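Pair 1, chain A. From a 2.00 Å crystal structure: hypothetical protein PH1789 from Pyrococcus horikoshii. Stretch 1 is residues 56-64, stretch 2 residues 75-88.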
# COMPACT_ATOMS: atom_id res chain seq x y z
N GLY A 56 -11.74 5.86 -15.75
CA GLY A 56 -11.02 6.26 -16.95
C GLY A 56 -9.74 5.51 -17.27
O GLY A 56 -8.91 5.28 -16.39
N TYR A 57 -9.57 5.14 -18.54
CA TYR A 57 -8.36 4.43 -18.98
C TYR A 57 -7.20 5.41 -19.12
O TYR A 57 -7.41 6.61 -19.31
CB TYR A 57 -8.60 3.75 -20.34
CG TYR A 57 -9.52 2.55 -20.30
CD1 TYR A 57 -10.91 2.69 -20.36
CD2 TYR A 57 -8.99 1.25 -20.21
CE1 TYR A 57 -11.75 1.57 -20.33
CE2 TYR A 57 -9.82 0.13 -20.17
CZ TYR A 57 -11.19 0.29 -20.24
OH TYR A 57 -12.00 -0.83 -20.22
N PRO A 58 -5.95 4.92 -19.03
CA PRO A 58 -5.55 3.53 -18.81
C PRO A 58 -5.69 3.11 -17.34
O PRO A 58 -5.57 3.94 -16.44
CB PRO A 58 -4.10 3.52 -19.27
CG PRO A 58 -3.62 4.87 -18.83
CD PRO A 58 -4.77 5.77 -19.26
N VAL A 59 -5.92 1.82 -17.12
CA VAL A 59 -6.08 1.32 -15.75
C VAL A 59 -5.14 0.16 -15.45
O VAL A 59 -4.46 -0.35 -16.34
CB VAL A 59 -7.53 0.85 -15.50
CG1 VAL A 59 -8.51 1.98 -15.81
CG2 VAL A 59 -7.84 -0.38 -16.35
N VAL A 60 -5.14 -0.23 -14.19
CA VAL A 60 -4.32 -1.33 -13.68
C VAL A 60 -5.26 -2.41 -13.15
O VAL A 60 -6.28 -2.09 -12.55
CB VAL A 60 -3.46 -0.87 -12.48
CG1 VAL A 60 -2.83 -2.07 -11.79
CG2 VAL A 60 -2.39 0.09 -12.94
N LEU A 61 -4.93 -3.68 -13.39
CA LEU A 61 -5.73 -4.77 -12.85
C LEU A 61 -4.84 -5.51 -11.87
O LEU A 61 -3.67 -5.79 -12.17
CB LEU A 61 -6.22 -5.72 -13.95
CG LEU A 61 -7.32 -5.22 -14.89
CD1 LEU A 61 -7.78 -6.39 -15.76
CD2 LEU A 61 -8.51 -4.67 -14.10
N LYS A 62 -5.37 -5.81 -10.69
CA LYS A 62 -4.62 -6.52 -9.66
C LYS A 62 -5.51 -7.58 -9.03
O LYS A 62 -6.48 -7.25 -8.36
CB LYS A 62 -4.17 -5.56 -8.57
CG LYS A 62 -3.32 -4.39 -9.03
CD LYS A 62 -2.91 -3.57 -7.81
CE LYS A 62 -2.06 -2.38 -8.16
NZ LYS A 62 -1.57 -1.69 -6.92
N LEU A 63 -5.17 -8.85 -9.23
CA LEU A 63 -5.97 -9.93 -8.67
C LEU A 63 -5.85 -9.96 -7.16
O LEU A 63 -4.74 -9.92 -6.61
CB LEU A 63 -5.55 -11.28 -9.26
CG LEU A 63 -6.41 -12.47 -8.83
CD1 LEU A 63 -6.48 -13.47 -9.96
CD2 LEU A 63 -5.82 -13.08 -7.57
N MET A 64 -7.00 -10.05 -6.50
CA MET A 64 -7.03 -10.10 -5.04
C MET A 64 -7.25 -11.53 -4.56
O MET A 64 -8.23 -12.17 -4.93
CB MET A 64 -8.16 -9.20 -4.52
CG MET A 64 -7.96 -7.71 -4.79
SD MET A 64 -6.58 -7.00 -3.85
CE MET A 64 -5.27 -6.96 -5.06
N LYS A 75 2.62 -12.55 -10.88
CA LYS A 75 2.28 -11.90 -12.14
C LYS A 75 0.76 -11.79 -12.31
O LYS A 75 0.20 -12.13 -13.35
CB LYS A 75 2.90 -12.68 -13.31
CG LYS A 75 4.42 -12.60 -13.32
CD LYS A 75 5.06 -13.85 -13.88
CE LYS A 75 4.64 -14.12 -15.32
NZ LYS A 75 5.28 -15.37 -15.81
N VAL A 76 0.10 -11.33 -11.25
CA VAL A 76 -1.35 -11.15 -11.28
C VAL A 76 -1.70 -9.66 -11.29
O VAL A 76 -2.84 -9.29 -11.00
CB VAL A 76 -2.05 -11.86 -10.09
CG1 VAL A 76 -1.81 -13.35 -10.17
CG2 VAL A 76 -1.54 -11.31 -8.76
N VAL A 77 -0.71 -8.82 -11.60
CA VAL A 77 -0.90 -7.37 -11.70
C VAL A 77 -0.54 -6.94 -13.12
O VAL A 77 0.57 -7.19 -13.57
CB VAL A 77 0.02 -6.59 -10.71
CG1 VAL A 77 0.02 -5.09 -11.05
CG2 VAL A 77 -0.45 -6.79 -9.29
N MET A 78 -1.49 -6.33 -13.83
CA MET A 78 -1.24 -5.87 -15.20
C MET A 78 -1.43 -4.36 -15.29
O MET A 78 -2.45 -3.81 -14.86
CB MET A 78 -2.18 -6.58 -16.19
CG MET A 78 -1.87 -8.06 -16.39
SD MET A 78 -0.22 -8.35 -17.13
CE MET A 78 -0.13 -10.14 -17.08
N LEU A 79 -0.44 -3.68 -15.86
CA LEU A 79 -0.45 -2.23 -15.96
C LEU A 79 -0.81 -1.62 -17.31
O LEU A 79 -0.89 -2.31 -18.33
CB LEU A 79 0.90 -1.68 -15.52
CG LEU A 79 1.49 -2.17 -14.19
CD1 LEU A 79 2.83 -1.46 -13.98
CD2 LEU A 79 0.56 -1.86 -13.03
N ASN A 80 -1.02 -0.31 -17.29
CA ASN A 80 -1.34 0.50 -18.46
C ASN A 80 -2.26 -0.14 -19.50
O ASN A 80 -1.94 -0.18 -20.69
CB ASN A 80 -0.04 0.97 -19.12
CG ASN A 80 -0.24 2.18 -20.00
OD1 ASN A 80 -0.21 3.32 -19.53
ND2 ASN A 80 -0.43 1.95 -21.30
N ILE A 81 -3.41 -0.62 -19.03
CA ILE A 81 -4.42 -1.23 -19.90
C ILE A 81 -5.14 -0.05 -20.56
O ILE A 81 -5.87 0.69 -19.91
CB ILE A 81 -5.42 -2.05 -19.07
CG1 ILE A 81 -4.68 -3.21 -18.40
CG2 ILE A 81 -6.55 -2.51 -19.95
CD1 ILE A 81 -5.48 -3.94 -17.32
N LYS A 82 -4.95 0.10 -21.87
CA LYS A 82 -5.53 1.23 -22.58
C LYS A 82 -6.98 1.17 -23.01
O LYS A 82 -7.61 2.21 -23.21
CB LYS A 82 -4.65 1.56 -23.79
CG LYS A 82 -3.17 1.70 -23.45
CD LYS A 82 -2.37 2.37 -24.56
CE LYS A 82 -2.57 1.69 -25.91
NZ LYS A 82 -3.92 1.99 -26.50
N ASN A 83 -7.54 -0.03 -23.16
CA ASN A 83 -8.92 -0.13 -23.60
C ASN A 83 -9.64 -1.39 -23.14
O ASN A 83 -9.07 -2.25 -22.48
CB ASN A 83 -8.98 -0.05 -25.12
CG ASN A 83 -8.15 -1.12 -25.79
OD1 ASN A 83 -8.40 -2.32 -25.59
ND2 ASN A 83 -7.17 -0.71 -26.59
N GLU A 84 -10.91 -1.48 -23.53
CA GLU A 84 -11.77 -2.59 -23.16
C GLU A 84 -11.33 -3.97 -23.67
O GLU A 84 -11.45 -4.96 -22.96
CB GLU A 84 -13.20 -2.29 -23.62
CG GLU A 84 -14.22 -3.33 -23.22
CD GLU A 84 -15.65 -2.83 -23.40
OE1 GLU A 84 -16.03 -1.85 -22.73
OE2 GLU A 84 -16.38 -3.43 -24.23
N GLU A 85 -10.81 -4.03 -24.89
CA GLU A 85 -10.36 -5.30 -25.46
C GLU A 85 -9.15 -5.81 -24.69
O GLU A 85 -9.06 -7.00 -24.37
CB GLU A 85 -9.97 -5.13 -26.94
CG GLU A 85 -11.12 -4.68 -27.86
CD GLU A 85 -11.64 -3.29 -27.53
OE1 GLU A 85 -10.83 -2.35 -27.43
OE2 GLU A 85 -12.88 -3.14 -27.37
N GLU A 86 -8.22 -4.91 -24.39
CA GLU A 86 -7.03 -5.27 -23.65
C GLU A 86 -7.35 -5.65 -22.20
O GLU A 86 -6.70 -6.52 -21.62
CB GLU A 86 -6.03 -4.10 -23.69
CG GLU A 86 -4.93 -4.17 -22.64
CD GLU A 86 -3.72 -3.33 -22.99
OE1 GLU A 86 -3.90 -2.16 -23.41
OE2 GLU A 86 -2.59 -3.84 -22.84
N LEU A 87 -8.37 -5.02 -21.63
CA LEU A 87 -8.77 -5.32 -20.25
C LEU A 87 -9.34 -6.74 -20.20
O LEU A 87 -9.10 -7.47 -19.25
CB LEU A 87 -9.81 -4.30 -19.76
CG LEU A 87 -10.14 -4.27 -18.26
CD1 LEU A 87 -10.75 -2.92 -17.88
CD2 LEU A 87 -11.09 -5.40 -17.92
N LYS A 88 -10.09 -7.12 -21.23
CA LYS A 88 -10.69 -8.45 -21.30
C LYS A 88 -9.63 -9.54 -21.38
O LYS A 88 -9.80 -10.62 -20.82
CB LYS A 88 -11.63 -8.57 -22.51
CG LYS A 88 -12.86 -7.69 -22.45
CD LYS A 88 -13.71 -7.84 -23.71
CE LYS A 88 -15.01 -7.05 -23.62
NZ LYS A 88 -15.80 -7.12 -24.88
O HOH W 1 -14.69 -0.33 -20.44

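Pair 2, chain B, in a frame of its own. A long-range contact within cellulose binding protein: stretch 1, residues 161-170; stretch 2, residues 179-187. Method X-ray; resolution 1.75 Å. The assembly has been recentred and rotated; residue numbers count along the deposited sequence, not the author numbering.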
# COMPACT_ATOMS: atom_id res chain seq x y z
N PRO B 161 11.00 17.20 -14.60
CA PRO B 161 10.57 18.21 -13.63
C PRO B 161 9.08 18.52 -13.65
O PRO B 161 8.39 18.29 -14.65
CB PRO B 161 11.37 19.45 -14.05
CG PRO B 161 12.58 18.91 -14.70
CD PRO B 161 12.11 17.69 -15.44
N ILE B 162 8.59 19.04 -12.52
CA ILE B 162 7.21 19.45 -12.39
C ILE B 162 7.13 20.95 -12.16
O ILE B 162 8.14 21.59 -11.82
CB ILE B 162 6.50 18.73 -11.23
CG1 ILE B 162 7.28 18.90 -9.93
CG2 ILE B 162 6.34 17.26 -11.56
CD1 ILE B 162 6.53 18.46 -8.70
N GLN B 163 5.94 21.51 -12.33
CA GLN B 163 5.75 22.95 -12.23
C GLN B 163 5.71 23.41 -10.77
O GLN B 163 5.38 22.64 -9.87
CB GLN B 163 4.47 23.37 -12.95
CG GLN B 163 3.19 22.82 -12.35
CD GLN B 163 1.98 23.16 -13.19
OE1 GLN B 163 2.00 23.05 -14.41
NE2 GLN B 163 0.91 23.60 -12.53
N ASP B 164 6.05 24.67 -10.57
CA ASP B 164 6.05 25.28 -9.24
C ASP B 164 4.61 25.54 -8.81
O ASP B 164 3.69 25.47 -9.62
CB ASP B 164 6.84 26.58 -9.27
CG ASP B 164 6.98 27.22 -7.90
OD1 ASP B 164 6.83 26.51 -6.89
OD2 ASP B 164 7.24 28.44 -7.85
N GLY B 165 4.42 25.82 -7.52
CA GLY B 165 3.10 26.09 -7.00
C GLY B 165 2.39 24.82 -6.56
O GLY B 165 3.00 23.75 -6.50
N PRO B 166 1.09 24.93 -6.25
CA PRO B 166 0.28 23.82 -5.75
C PRO B 166 0.20 22.68 -6.75
O PRO B 166 0.04 22.92 -7.94
CB PRO B 166 -1.11 24.45 -5.55
CG PRO B 166 -0.90 25.93 -5.60
CD PRO B 166 0.29 26.15 -6.46
N LEU B 167 0.31 21.45 -6.26
CA LEU B 167 0.22 20.27 -7.12
C LEU B 167 -1.21 19.79 -7.25
O LEU B 167 -1.97 19.79 -6.28
CB LEU B 167 1.08 19.13 -6.57
CG LEU B 167 2.59 19.20 -6.76
CD1 LEU B 167 3.16 20.43 -6.10
CD2 LEU B 167 3.23 17.94 -6.21
N THR B 168 -1.58 19.39 -8.46
CA THR B 168 -2.82 18.67 -8.68
C THR B 168 -2.47 17.26 -9.14
O THR B 168 -1.77 17.07 -10.13
CB THR B 168 -3.71 19.35 -9.74
OG1 THR B 168 -4.12 20.64 -9.26
CG2 THR B 168 -4.95 18.51 -10.01
N VAL B 169 -2.94 16.27 -8.38
CA VAL B 169 -2.57 14.89 -8.63
C VAL B 169 -3.79 14.06 -9.01
O VAL B 169 -4.80 14.08 -8.31
CB VAL B 169 -1.91 14.26 -7.39
CG1 VAL B 169 -1.57 12.80 -7.65
CG2 VAL B 169 -0.67 15.04 -7.00
N LYS B 170 -3.68 13.33 -10.11
CA LYS B 170 -4.74 12.43 -10.54
C LYS B 170 -4.33 10.99 -10.32
O LYS B 170 -3.32 10.53 -10.84
CB LYS B 170 -5.09 12.65 -12.01
CG LYS B 170 -6.19 11.72 -12.49
CD LYS B 170 -7.00 12.35 -13.60
CE LYS B 170 -6.13 12.70 -14.79
NZ LYS B 170 -6.95 13.28 -15.90
N VAL B 179 -9.54 9.86 -8.96
CA VAL B 179 -9.71 10.99 -8.06
C VAL B 179 -8.72 12.08 -8.45
O VAL B 179 -7.56 11.79 -8.76
CB VAL B 179 -9.49 10.63 -6.58
CG1 VAL B 179 -10.58 9.68 -6.10
CG2 VAL B 179 -8.11 10.03 -6.36
N VAL B 180 -9.18 13.32 -8.44
CA VAL B 180 -8.32 14.46 -8.71
C VAL B 180 -8.13 15.24 -7.42
O VAL B 180 -9.10 15.65 -6.78
CB VAL B 180 -8.90 15.37 -9.80
CG1 VAL B 180 -8.07 16.64 -9.94
CG2 VAL B 180 -8.98 14.62 -11.12
N LEU B 181 -6.87 15.45 -7.04
CA LEU B 181 -6.53 16.01 -5.74
C LEU B 181 -5.81 17.34 -5.89
O LEU B 181 -4.59 17.38 -6.06
CB LEU B 181 -5.64 15.03 -4.98
CG LEU B 181 -6.12 13.57 -5.00
CD1 LEU B 181 -5.03 12.65 -4.48
CD2 LEU B 181 -7.40 13.41 -4.20
N PRO B 182 -6.56 18.45 -5.82
CA PRO B 182 -5.99 19.79 -5.97
C PRO B 182 -5.38 20.35 -4.69
O PRO B 182 -5.67 19.88 -3.59
CB PRO B 182 -7.21 20.63 -6.36
CG PRO B 182 -8.33 19.97 -5.67
CD PRO B 182 -8.03 18.50 -5.72
N GLY B 183 -4.54 21.36 -4.85
CA GLY B 183 -4.07 22.15 -3.73
C GLY B 183 -3.01 21.49 -2.87
O GLY B 183 -2.70 21.97 -1.78
N LEU B 184 -2.45 20.39 -3.36
CA LEU B 184 -1.40 19.70 -2.63
C LEU B 184 -0.14 20.54 -2.60
O LEU B 184 0.18 21.25 -3.56
CB LEU B 184 -1.12 18.34 -3.26
CG LEU B 184 -2.27 17.33 -3.19
CD1 LEU B 184 -1.90 16.07 -3.94
CD2 LEU B 184 -2.63 17.02 -1.75
N ARG B 185 0.59 20.46 -1.49
CA ARG B 185 1.79 21.25 -1.31
C ARG B 185 3.04 20.42 -1.52
O ARG B 185 3.04 19.20 -1.31
CB ARG B 185 1.81 21.87 0.09
CG ARG B 185 0.74 22.92 0.29
CD ARG B 185 0.60 23.34 1.74
NE ARG B 185 -0.08 22.32 2.54
CZ ARG B 185 0.53 21.44 3.33
NH1 ARG B 185 -0.20 20.56 4.01
NH2 ARG B 185 1.85 21.43 3.47
N MET B 186 4.11 21.08 -1.95
CA MET B 186 5.42 20.45 -1.99
C MET B 186 5.94 20.40 -0.56
O MET B 186 6.75 21.23 -0.15
CB MET B 186 6.36 21.24 -2.89
CG MET B 186 7.79 20.72 -2.92
SD MET B 186 7.92 18.98 -3.38
CE MET B 186 7.08 18.98 -4.96
N ALA B 187 5.43 19.43 0.19
CA ALA B 187 5.70 19.33 1.61
C ALA B 187 6.27 17.95 1.94
O ALA B 187 5.56 17.08 2.46
CB ALA B 187 4.43 19.57 2.40
O HOH W 2 -3.55 22.61 -7.39

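Two antiparallel strand pairs, each with a one-residue beta bulge, superpose with an RMSD of 1.0 Å over the N, CA and C atoms of 14 central residues. The strand directions differ by 175° in pair 1 and 170° in pair 2. In both, two hydrogen-bonded bridges flank the bulge: V59(A)–I81(A) and L61(A)–M78(A) in pair 1, matched by L167(B)–L184(B) and V169(B)–L181(B) in pair 2. Each bridge is closed by two backbone hydrogen bonds, for example I81(A) N to V59(A) O at 2.9 Å and L167(B) N to L184(B) O at 2.7 Å. Between M78(A) and I81(A), and between L181(B) and L184(B), the chain has one residue more than its partner strand, yet the side chains of both bridges lie on the same face. Positive phi occurs within the bulge at N80(A), phi 38°, and at its match G183(B), phi 77°, where it favours glycine; the asparagine adopts it nonetheless, and its OD1 lies 3.8 Å from P58(A) CG. In pair 2, water 2 accepts from G183(B) N at 3.0 Å and lies 2.8 Å from T168(B) OG1.

On the face carrying the bridge side chains, I81(A) and L184(B) fill the same site. I81(A) CD1 reaches L61(A) CG at 3.3 Å; L184(B) CD1 meets V169(B) CG2, on the residue matched to L61(A), at 3.5 Å. In both pairs a CD1 atom meets a gamma carbon, so valine serves this contact as well as leucine; L61(A) CD1 goes on to L87(A) CG at 4.0 Å. V59(A) and L167(B) match less tightly, their side-chain centres 2.3 Å apart: V59(A) CG2 packs on I81(A) CB at 4.0 Å, whereas L167(B) and L184(B) approach through their CB atoms at 4.1 Å. M78(A) and L181(B) share the face, but the end of M78(A) leads away.

On the other face, K62(A) and K170(B) each lay aliphatic carbons against a valine, K62(A) CG to V77(A) CG2 at 3.8 Å and K170(B) CD to V180(B) CG2 at 3.9 Å. Chi1 is m in K62(A) and t in K170(B), and both side-chain ends lead away. V60(A) and T168(B) nearly coincide: V60(A) CG1 touches V77(A) CG1 at 4.2 Å, and T168(B) CG2 touches V180(B) CG1 at 3.6 Å.

Beyond the bulge the solutions diverge. N83(A) caps a helix by accepting from E86(A) N at its OD1, 2.9 Å, and its CA lies over the Y57(A) ring, 4.0 Å from the centroid. L87(A) CD1 approaches V59(A) CG2 at 4.2 Å. At the position of N83(A), M186(B) instead sends CE to L167(B) CD2 at 4.2 Å and I162(B) CD1 at 3.8 Å.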